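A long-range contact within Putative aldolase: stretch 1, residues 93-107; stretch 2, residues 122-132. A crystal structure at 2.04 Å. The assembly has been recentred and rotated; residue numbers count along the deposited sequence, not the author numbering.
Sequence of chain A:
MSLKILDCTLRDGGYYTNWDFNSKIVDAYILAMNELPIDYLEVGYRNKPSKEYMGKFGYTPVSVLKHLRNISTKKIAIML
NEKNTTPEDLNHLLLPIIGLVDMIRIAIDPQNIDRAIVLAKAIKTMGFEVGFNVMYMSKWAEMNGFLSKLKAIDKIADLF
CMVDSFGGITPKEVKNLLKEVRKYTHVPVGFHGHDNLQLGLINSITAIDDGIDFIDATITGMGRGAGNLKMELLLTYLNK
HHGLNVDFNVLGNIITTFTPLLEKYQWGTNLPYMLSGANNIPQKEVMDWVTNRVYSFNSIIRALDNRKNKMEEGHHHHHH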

ATOM      1  N   LEU A  93      25.565 -27.672  -8.783  1.00 17.41           N
ATOM      2  CA  LEU A  93      24.840 -26.542  -8.205  1.00 15.00           C
ATOM      3  C   LEU A  93      24.901 -26.422  -6.684  1.00 14.91           C
ATOM      4  O   LEU A  93      25.105 -25.329  -6.151  1.00 14.05           O
ATOM      5  CB  LEU A  93      23.365 -26.586  -8.625  1.00 13.83           C
ATOM      6  CG  LEU A  93      23.006 -26.356 -10.092  1.00 14.18           C
ATOM      7  CD1 LEU A  93      21.533 -26.650 -10.316  1.00 13.01           C
ATOM      8  CD2 LEU A  93      23.329 -24.921 -10.470  1.00 15.92           C
ATOM      9  N   LEU A  94      24.737 -27.540  -5.981  1.00 14.16           N
ATOM     10  CA  LEU A  94      24.704 -27.497  -4.521  1.00 13.54           C
ATOM     11  C   LEU A  94      25.871 -28.099  -3.741  1.00 14.38           C
ATOM     12  O   LEU A  94      26.206 -27.622  -2.657  1.00 14.82           O
ATOM     13  CB  LEU A  94      23.396 -28.136  -4.040  1.00 12.33           C
ATOM     14  CG  LEU A  94      22.131 -27.525  -4.656  1.00 12.13           C
ATOM     15  CD1 LEU A  94      20.887 -28.207  -4.122  1.00  9.47           C
ATOM     16  CD2 LEU A  94      22.091 -26.054  -4.335  1.00 11.18           C
ATOM     17  N   LEU A  95      26.484 -29.145  -4.280  1.00 15.48           N
ATOM     18  CA  LEU A  95      27.588 -29.802  -3.599  1.00 16.75           C
ATOM     19  C   LEU A  95      28.663 -28.816  -3.130  1.00 15.78           C
ATOM     20  O   LEU A  95      29.146 -28.907  -2.002  1.00 15.99           O
ATOM     21  CB  LEU A  95      28.203 -30.859  -4.519  1.00 19.93           C
ATOM     22  CG  LEU A  95      28.765 -32.126  -3.875  1.00 23.56           C
ATOM     23  CD1 LEU A  95      27.648 -32.898  -3.183  1.00 23.06           C
ATOM     24  CD2 LEU A  95      29.415 -32.986  -4.954  1.00 24.40           C
ATOM     25  N   PRO A  96      29.039 -27.846  -3.981  1.00 14.83           N
ATOM     26  CA  PRO A  96      30.071 -26.892  -3.559  1.00 13.71           C
ATOM     27  C   PRO A  96      29.681 -25.973  -2.404  1.00 12.90           C
ATOM     28  O   PRO A  96      30.551 -25.375  -1.769  1.00 13.36           O
ATOM     29  CB  PRO A  96      30.357 -26.098  -4.835  1.00 12.48           C
ATOM     30  CG  PRO A  96      30.015 -27.079  -5.937  1.00 13.86           C
ATOM     31  CD  PRO A  96      28.742 -27.698  -5.417  1.00 13.18           C
ATOM     32  N   ILE A  97      28.385 -25.862  -2.117  1.00 12.52           N
ATOM     33  CA  ILE A  97      27.947 -24.958  -1.057  1.00 11.99           C
ATOM     34  C   ILE A  97      27.464 -25.610   0.236  1.00 12.65           C
ATOM     35  O   ILE A  97      26.861 -24.945   1.075  1.00 12.79           O
ATOM     36  CB  ILE A  97      26.834 -23.994  -1.564  1.00 10.96           C
ATOM     37  CG1 ILE A  97      25.550 -24.772  -1.854  1.00 10.46           C
ATOM     38  CG2 ILE A  97      27.298 -23.277  -2.828  1.00  9.12           C
ATOM     39  CD1 ILE A  97      24.413 -23.902  -2.381  1.00 12.71           C
ATOM     40  N   ILE A  98      27.721 -26.899   0.410  1.00 14.33           N
ATOM     41  CA  ILE A  98      27.295 -27.557   1.639  1.00 15.80           C
ATOM     42  C   ILE A  98      27.967 -26.844   2.810  1.00 15.85           C
ATOM     43  O   ILE A  98      29.123 -26.432   2.713  1.00 14.02           O
ATOM     44  CB  ILE A  98      27.684 -29.051   1.650  1.00 16.23           C
ATOM     45  CG1 ILE A  98      29.149 -29.211   1.244  1.00 18.55           C
ATOM     46  CG2 ILE A  98      26.783 -29.831   0.701  1.00 14.14           C
ATOM     47  CD1 ILE A  98      29.627 -30.658   1.191  1.00 21.50           C
ATOM     48  N   GLY A  99      27.230 -26.671   3.903  1.00 16.03           N
ATOM     49  CA  GLY A  99      27.787 -26.001   5.064  1.00 14.97           C
ATOM     50  C   GLY A  99      27.787 -24.486   4.976  1.00 16.08           C
ATOM     51  O   GLY A  99      27.887 -23.802   5.993  1.00 18.34           O
ATOM     52  N   LEU A 100      27.671 -23.949   3.768  1.00 14.44           N
ATOM     53  CA  LEU A 100      27.666 -22.503   3.588  1.00 14.86           C
ATOM     54  C   LEU A 100      26.246 -21.952   3.507  1.00 14.72           C
ATOM     55  O   LEU A 100      25.987 -20.807   3.891  1.00 17.03           O
ATOM     56  CB  LEU A 100      28.439 -22.130   2.320  1.00 13.76           C
ATOM     57  CG  LEU A 100      29.915 -22.546   2.299  1.00 13.78           C
ATOM     58  CD1 LEU A 100      30.546 -22.170   0.966  1.00 12.32           C
ATOM     59  CD2 LEU A 100      30.647 -21.873   3.453  1.00 13.63           C
ATOM     60  N   VAL A 101      25.330 -22.772   3.006  1.00 12.95           N
ATOM     61  CA  VAL A 101      23.937 -22.371   2.858  1.00 12.41           C
ATOM     62  C   VAL A 101      23.030 -23.312   3.634  1.00 11.87           C
ATOM     63  O   VAL A 101      23.170 -24.533   3.549  1.00 12.07           O
ATOM     64  CB  VAL A 101      23.535 -22.357   1.367  1.00 11.84           C
ATOM     65  CG1 VAL A 101      22.023 -22.137   1.214  1.00 11.08           C
ATOM     66  CG2 VAL A 101      24.311 -21.252   0.652  1.00  9.79           C
ATOM     67  N   ASP A 102      22.102 -22.730   4.389  1.00 10.91           N
ATOM     68  CA  ASP A 102      21.172 -23.488   5.213  1.00 11.03           C
ATOM     69  C   ASP A 102      19.991 -24.060   4.461  1.00 10.33           C
ATOM     70  O   ASP A 102      19.648 -25.234   4.621  1.00 10.38           O
ATOM     71  CB  ASP A 102      20.657 -22.599   6.343  1.00 11.49           C
ATOM     72  CG  ASP A 102      21.773 -22.097   7.228  1.00 14.21           C
ATOM     73  OD1 ASP A 102      22.310 -22.913   8.010  1.00 15.74           O
ATOM     74  OD2 ASP A 102      22.126 -20.899   7.130  1.00 12.68           O
HETATM   75  N   MSE A 103      19.374 -23.230   3.629  1.00 11.12           N
HETATM   76  CA  MSE A 103      18.197 -23.650   2.890  1.00 11.37           C
HETATM   77  C   MSE A 103      18.258 -23.406   1.395  1.00 10.99           C
HETATM   78  O   MSE A 103      18.793 -22.398   0.929  1.00 10.80           O
HETATM   79  CB  MSE A 103      16.967 -22.942   3.450  1.00 12.42           C
HETATM   80  CG  MSE A 103      15.683 -23.229   2.693  1.00 15.77           C
HETATM   81 SE   MSE A 103      14.230 -22.108   3.330  1.00 21.73          SE
HETATM   82  CE  MSE A 103      13.658 -23.200   4.840  1.00 16.17           C
ATOM     83  N   ILE A 104      17.693 -24.350   0.652  1.00  9.54           N
ATOM     84  CA  ILE A 104      17.623 -24.269  -0.793  1.00  9.63           C
ATOM     85  C   ILE A 104      16.147 -24.102  -1.117  1.00  9.67           C
ATOM     86  O   ILE A 104      15.343 -24.994  -0.837  1.00  8.06           O
ATOM     87  CB  ILE A 104      18.121 -25.569  -1.462  1.00  9.34           C
ATOM     88  CG1 ILE A 104      19.539 -25.907  -0.985  1.00  9.95           C
ATOM     89  CG2 ILE A 104      18.074 -25.417  -2.976  1.00 11.79           C
ATOM     90  CD1 ILE A 104      20.583 -24.834  -1.283  1.00  7.99           C
ATOM     91  N   ARG A 105      15.779 -22.951  -1.668  1.00  9.46           N
ATOM     92  CA  ARG A 105      14.387 -22.728  -2.030  1.00  9.67           C
ATOM     93  C   ARG A 105      14.243 -23.021  -3.509  1.00  9.84           C
ATOM     94  O   ARG A 105      15.146 -22.736  -4.292  1.00  9.99           O
ATOM     95  CB  ARG A 105      13.967 -21.294  -1.752  1.00  9.20           C
ATOM     96  CG  ARG A 105      14.018 -20.910  -0.297  1.00 10.79           C
ATOM     97  CD  ARG A 105      13.628 -19.462  -0.180  1.00 14.15           C
ATOM     98  NE  ARG A 105      12.286 -19.290   0.330  1.00 11.69           N
ATOM     99  CZ  ARG A 105      11.581 -18.174   0.207  1.00 10.05           C
ATOM    100  NH1 ARG A 105      12.080 -17.123  -0.428  1.00 12.25           N
ATOM    101  NH2 ARG A 105      10.393 -18.098   0.772  1.00 12.55           N
ATOM    102  N   ILE A 106      13.106 -23.593  -3.882  1.00 10.51           N
ATOM    103  CA  ILE A 106      12.844 -23.952  -5.268  1.00 12.48           C
ATOM    104  C   ILE A 106      11.663 -23.165  -5.822  1.00 11.85           C
ATOM    105  O   ILE A 106      10.575 -23.205  -5.253  1.00 13.85           O
ATOM    106  CB  ILE A 106      12.527 -25.458  -5.374  1.00 13.28           C
ATOM    107  CG1 ILE A 106      13.622 -26.261  -4.656  1.00 14.59           C
ATOM    108  CG2 ILE A 106      12.418 -25.871  -6.833  1.00 13.77           C
ATOM    109  CD1 ILE A 106      13.326 -27.744  -4.510  1.00 13.08           C
ATOM    110  N   ALA A 107      11.878 -22.442  -6.918  1.00 10.76           N
ATOM    111  CA  ALA A 107      10.794 -21.688  -7.548  1.00 10.10           C
ATOM    112  C   ALA A 107      10.057 -22.719  -8.381  1.00 10.35           C
ATOM    113  O   ALA A 107      10.600 -23.247  -9.348  1.00 11.33           O
ATOM    114  CB  ALA A 107      11.345 -20.581  -8.438  1.00  9.67           C
TER
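Stretch 2 122-132: AIKTMGFEVGF

Stretch 2 repeats the order of stretch 1, helix end, loop, strand, and lies beside it in the same direction. Strands 103-107 and 129-132 approach to 4.6 Å between axes, with N-to-C directions 21° apart (signed crossing -21°), so they are parallel neighbours. The register pairs M103 with E129, I104 with V130, R105 with G131 and I106 with F132. Four hydrogen bonds fix it, three near-linear and the last more bent: E129 N to D102 O (2.9 Å, 168°), I104 N to E129 O (2.9 Å, 168°), G131 N to I104 O (2.9 Å, 173°) and I106 N to G131 O (2.8 Å, 153°).

Before the strand, the helix that enters stretch 2 is followed by a type I turn, K124 to G127, closed as a Schellman motif. The positive phi of G127 (90°) would jam a CB against the preceding carbonyl. F128 then returns to extended angles (-92/156), and its CA-to-CB bond points toward stretch 1. With chi1 -68° (m) and chi2 -74°, its ring receives I104 over one face: CG1 of I104 lies 4.0 Å from the F128 centroid, 27° off the normal. V101 O sits at the ring edge, 3.3 Å from F128 CD1, and L94 CB packs 3.7 Å from F128 CE2.

I104, with both chi angles m, places CG1 3.5 Å from F128 CG and about 3.9 Å from I123 CG2, and its CG2 lies 3.9 Å from I123 CD1. I123, m then t, extends that same CD1 to within 3.8 Å of I106 CD1. Selenomethionine M126 (m, t, p) brings its CE 3.2 Å from L95 N and 3.8 Å from L94 CB.

On the face shared by M103, E129 and R105, G131 leaves room: an ideal CB there would lie only 3.2 Å from R105 CG and 3.3 Å from M103 SE.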

ATOM      1  N   ALA A 122      16.041 -35.232  -3.449  1.00 18.06           N
ATOM      2  CA  ALA A 122      17.484 -35.326  -3.666  1.00 17.63           C
ATOM      3  C   ALA A 122      18.246 -34.254  -2.876  1.00 16.32           C
ATOM      4  O   ALA A 122      19.307 -34.521  -2.315  1.00 15.92           O
ATOM      5  CB  ALA A 122      17.796 -35.200  -5.159  1.00 17.23           C
ATOM      6  N   ILE A 123      17.707 -33.040  -2.839  1.00 15.72           N
ATOM      7  CA  ILE A 123      18.351 -31.949  -2.108  1.00 14.96           C
ATOM      8  C   ILE A 123      18.395 -32.268  -0.614  1.00 16.37           C
ATOM      9  O   ILE A 123      19.352 -31.926   0.083  1.00 15.64           O
ATOM     10  CB  ILE A 123      17.593 -30.612  -2.312  1.00 13.28           C
ATOM     11  CG1 ILE A 123      17.692 -30.166  -3.774  1.00 12.72           C
ATOM     12  CG2 ILE A 123      18.168 -29.541  -1.400  1.00 11.95           C
ATOM     13  CD1 ILE A 123      16.892 -28.912  -4.092  1.00 11.55           C
ATOM     14  N   LYS A 124      17.359 -32.942  -0.128  1.00 16.97           N
ATOM     15  CA  LYS A 124      17.282 -33.286   1.284  1.00 19.82           C
ATOM     16  C   LYS A 124      18.373 -34.267   1.717  1.00 20.15           C
ATOM     17  O   LYS A 124      18.845 -34.214   2.856  1.00 19.26           O
ATOM     18  CB  LYS A 124      15.907 -33.863   1.610  1.00 21.32           C
ATOM     19  CG  LYS A 124      15.475 -33.595   3.035  1.00 24.95           C
ATOM     20  CD  LYS A 124      15.250 -32.101   3.251  1.00 26.37           C
ATOM     21  CE  LYS A 124      15.115 -31.777   4.724  1.00 26.29           C
ATOM     22  NZ  LYS A 124      14.065 -32.627   5.348  1.00 29.35           N
ATOM     23  N   THR A 125      18.781 -35.159   0.819  1.00 20.60           N
ATOM     24  CA  THR A 125      19.827 -36.121   1.154  1.00 21.78           C
ATOM     25  C   THR A 125      21.192 -35.436   1.249  1.00 21.82           C
ATOM     26  O   THR A 125      22.156 -36.020   1.746  1.00 22.47           O
ATOM     27  CB  THR A 125      19.905 -37.268   0.109  1.00 22.64           C
ATOM     28  OG1 THR A 125      20.192 -36.725  -1.184  1.00 26.81           O
ATOM     29  CG2 THR A 125      18.594 -38.024   0.051  1.00 22.62           C
HETATM   30  N   MSE A 126      21.275 -34.196   0.773  1.00 21.85           N
HETATM   31  CA  MSE A 126      22.529 -33.452   0.826  1.00 20.47           C
HETATM   32  C   MSE A 126      22.648 -32.659   2.128  1.00 19.72           C
HETATM   33  O   MSE A 126      23.657 -31.996   2.383  1.00 19.01           O
HETATM   34  CB  MSE A 126      22.653 -32.530  -0.394  1.00 22.43           C
HETATM   35  CG  MSE A 126      22.775 -33.300  -1.713  1.00 27.33           C
HETATM   36 SE   MSE A 126      22.929 -32.210  -3.324  1.00 37.59          SE
HETATM   37  CE  MSE A 126      24.704 -31.522  -3.032  1.00 30.49           C
ATOM     38  N   GLY A 127      21.605 -32.727   2.951  1.00 18.63           N
ATOM     39  CA  GLY A 127      21.635 -32.059   4.242  1.00 18.02           C
ATOM     40  C   GLY A 127      21.135 -30.630   4.316  1.00 17.15           C
ATOM     41  O   GLY A 127      21.318 -29.965   5.335  1.00 15.51           O
ATOM     42  N   PHE A 128      20.501 -30.160   3.248  1.00 15.44           N
ATOM     43  CA  PHE A 128      19.979 -28.797   3.205  1.00 13.60           C
ATOM     44  C   PHE A 128      18.530 -28.749   3.675  1.00 13.99           C
ATOM     45  O   PHE A 128      17.815 -29.746   3.609  1.00 14.69           O
ATOM     46  CB  PHE A 128      19.995 -28.255   1.766  1.00 12.55           C
ATOM     47  CG  PHE A 128      21.365 -28.028   1.195  1.00 10.90           C
ATOM     48  CD1 PHE A 128      22.142 -26.951   1.612  1.00 11.93           C
ATOM     49  CD2 PHE A 128      21.862 -28.868   0.203  1.00 12.33           C
ATOM     50  CE1 PHE A 128      23.394 -26.713   1.045  1.00 12.70           C
ATOM     51  CE2 PHE A 128      23.116 -28.642  -0.373  1.00 11.49           C
ATOM     52  CZ  PHE A 128      23.882 -27.563   0.047  1.00 12.02           C
ATOM     53  N   GLU A 129      18.106 -27.586   4.156  1.00 13.84           N
ATOM     54  CA  GLU A 129      16.705 -27.389   4.516  1.00 12.40           C
ATOM     55  C   GLU A 129      16.115 -27.142   3.124  1.00 12.20           C
ATOM     56  O   GLU A 129      16.791 -26.558   2.273  1.00 12.56           O
ATOM     57  CB  GLU A 129      16.522 -26.129   5.365  1.00 10.73           C
ATOM     58  CG  GLU A 129      16.782 -26.294   6.856  1.00 12.54           C
ATOM     59  CD  GLU A 129      16.777 -24.962   7.581  1.00 13.44           C
ATOM     60  OE1 GLU A 129      16.389 -23.946   6.970  1.00 13.02           O
ATOM     61  OE2 GLU A 129      17.155 -24.929   8.765  1.00 15.18           O
ATOM     62  N   VAL A 130      14.886 -27.583   2.873  1.00 10.29           N
ATOM     63  CA  VAL A 130      14.292 -27.374   1.553  1.00  9.94           C
ATOM     64  C   VAL A 130      13.023 -26.544   1.603  1.00 10.15           C
ATOM     65  O   VAL A 130      12.125 -26.813   2.400  1.00  9.83           O
ATOM     66  CB  VAL A 130      13.960 -28.713   0.855  1.00 11.13           C
ATOM     67  CG1 VAL A 130      13.335 -28.448  -0.518  1.00 10.90           C
ATOM     68  CG2 VAL A 130      15.215 -29.536   0.704  1.00 10.77           C
ATOM     69  N   GLY A 131      12.960 -25.529   0.747  1.00  9.79           N
ATOM     70  CA  GLY A 131      11.787 -24.679   0.686  1.00  9.26           C
ATOM     71  C   GLY A 131      11.102 -24.724  -0.671  1.00 10.70           C
ATOM     72  O   GLY A 131      11.761 -24.688  -1.713  1.00 11.24           O
ATOM     73  N   PHE A 132       9.777 -24.823  -0.661  1.00 10.59           N
ATOM     74  CA  PHE A 132       8.997 -24.841  -1.894  1.00 12.32           C
ATOM     75  C   PHE A 132       8.344 -23.467  -2.061  1.00 12.04           C
ATOM     76  O   PHE A 132       7.525 -23.067  -1.230  1.00 11.99           O
ATOM     77  CB  PHE A 132       7.860 -25.881  -1.841  1.00 13.48           C
ATOM     78  CG  PHE A 132       8.304 -27.315  -1.973  1.00 16.58           C
ATOM     79  CD1 PHE A 132       7.641 -28.174  -2.851  1.00 16.58           C
ATOM     80  CD2 PHE A 132       9.324 -27.830  -1.185  1.00 17.86           C
ATOM     81  CE1 PHE A 132       7.989 -29.522  -2.938  1.00 17.83           C
ATOM     82  CE2 PHE A 132       9.680 -29.176  -1.264  1.00 18.32           C
ATOM     83  CZ  PHE A 132       9.012 -30.024  -2.139  1.00 18.66           C
TER
HETATM   84  O   HOH W   1      20.794 -27.100   6.574  1.00 24.69           O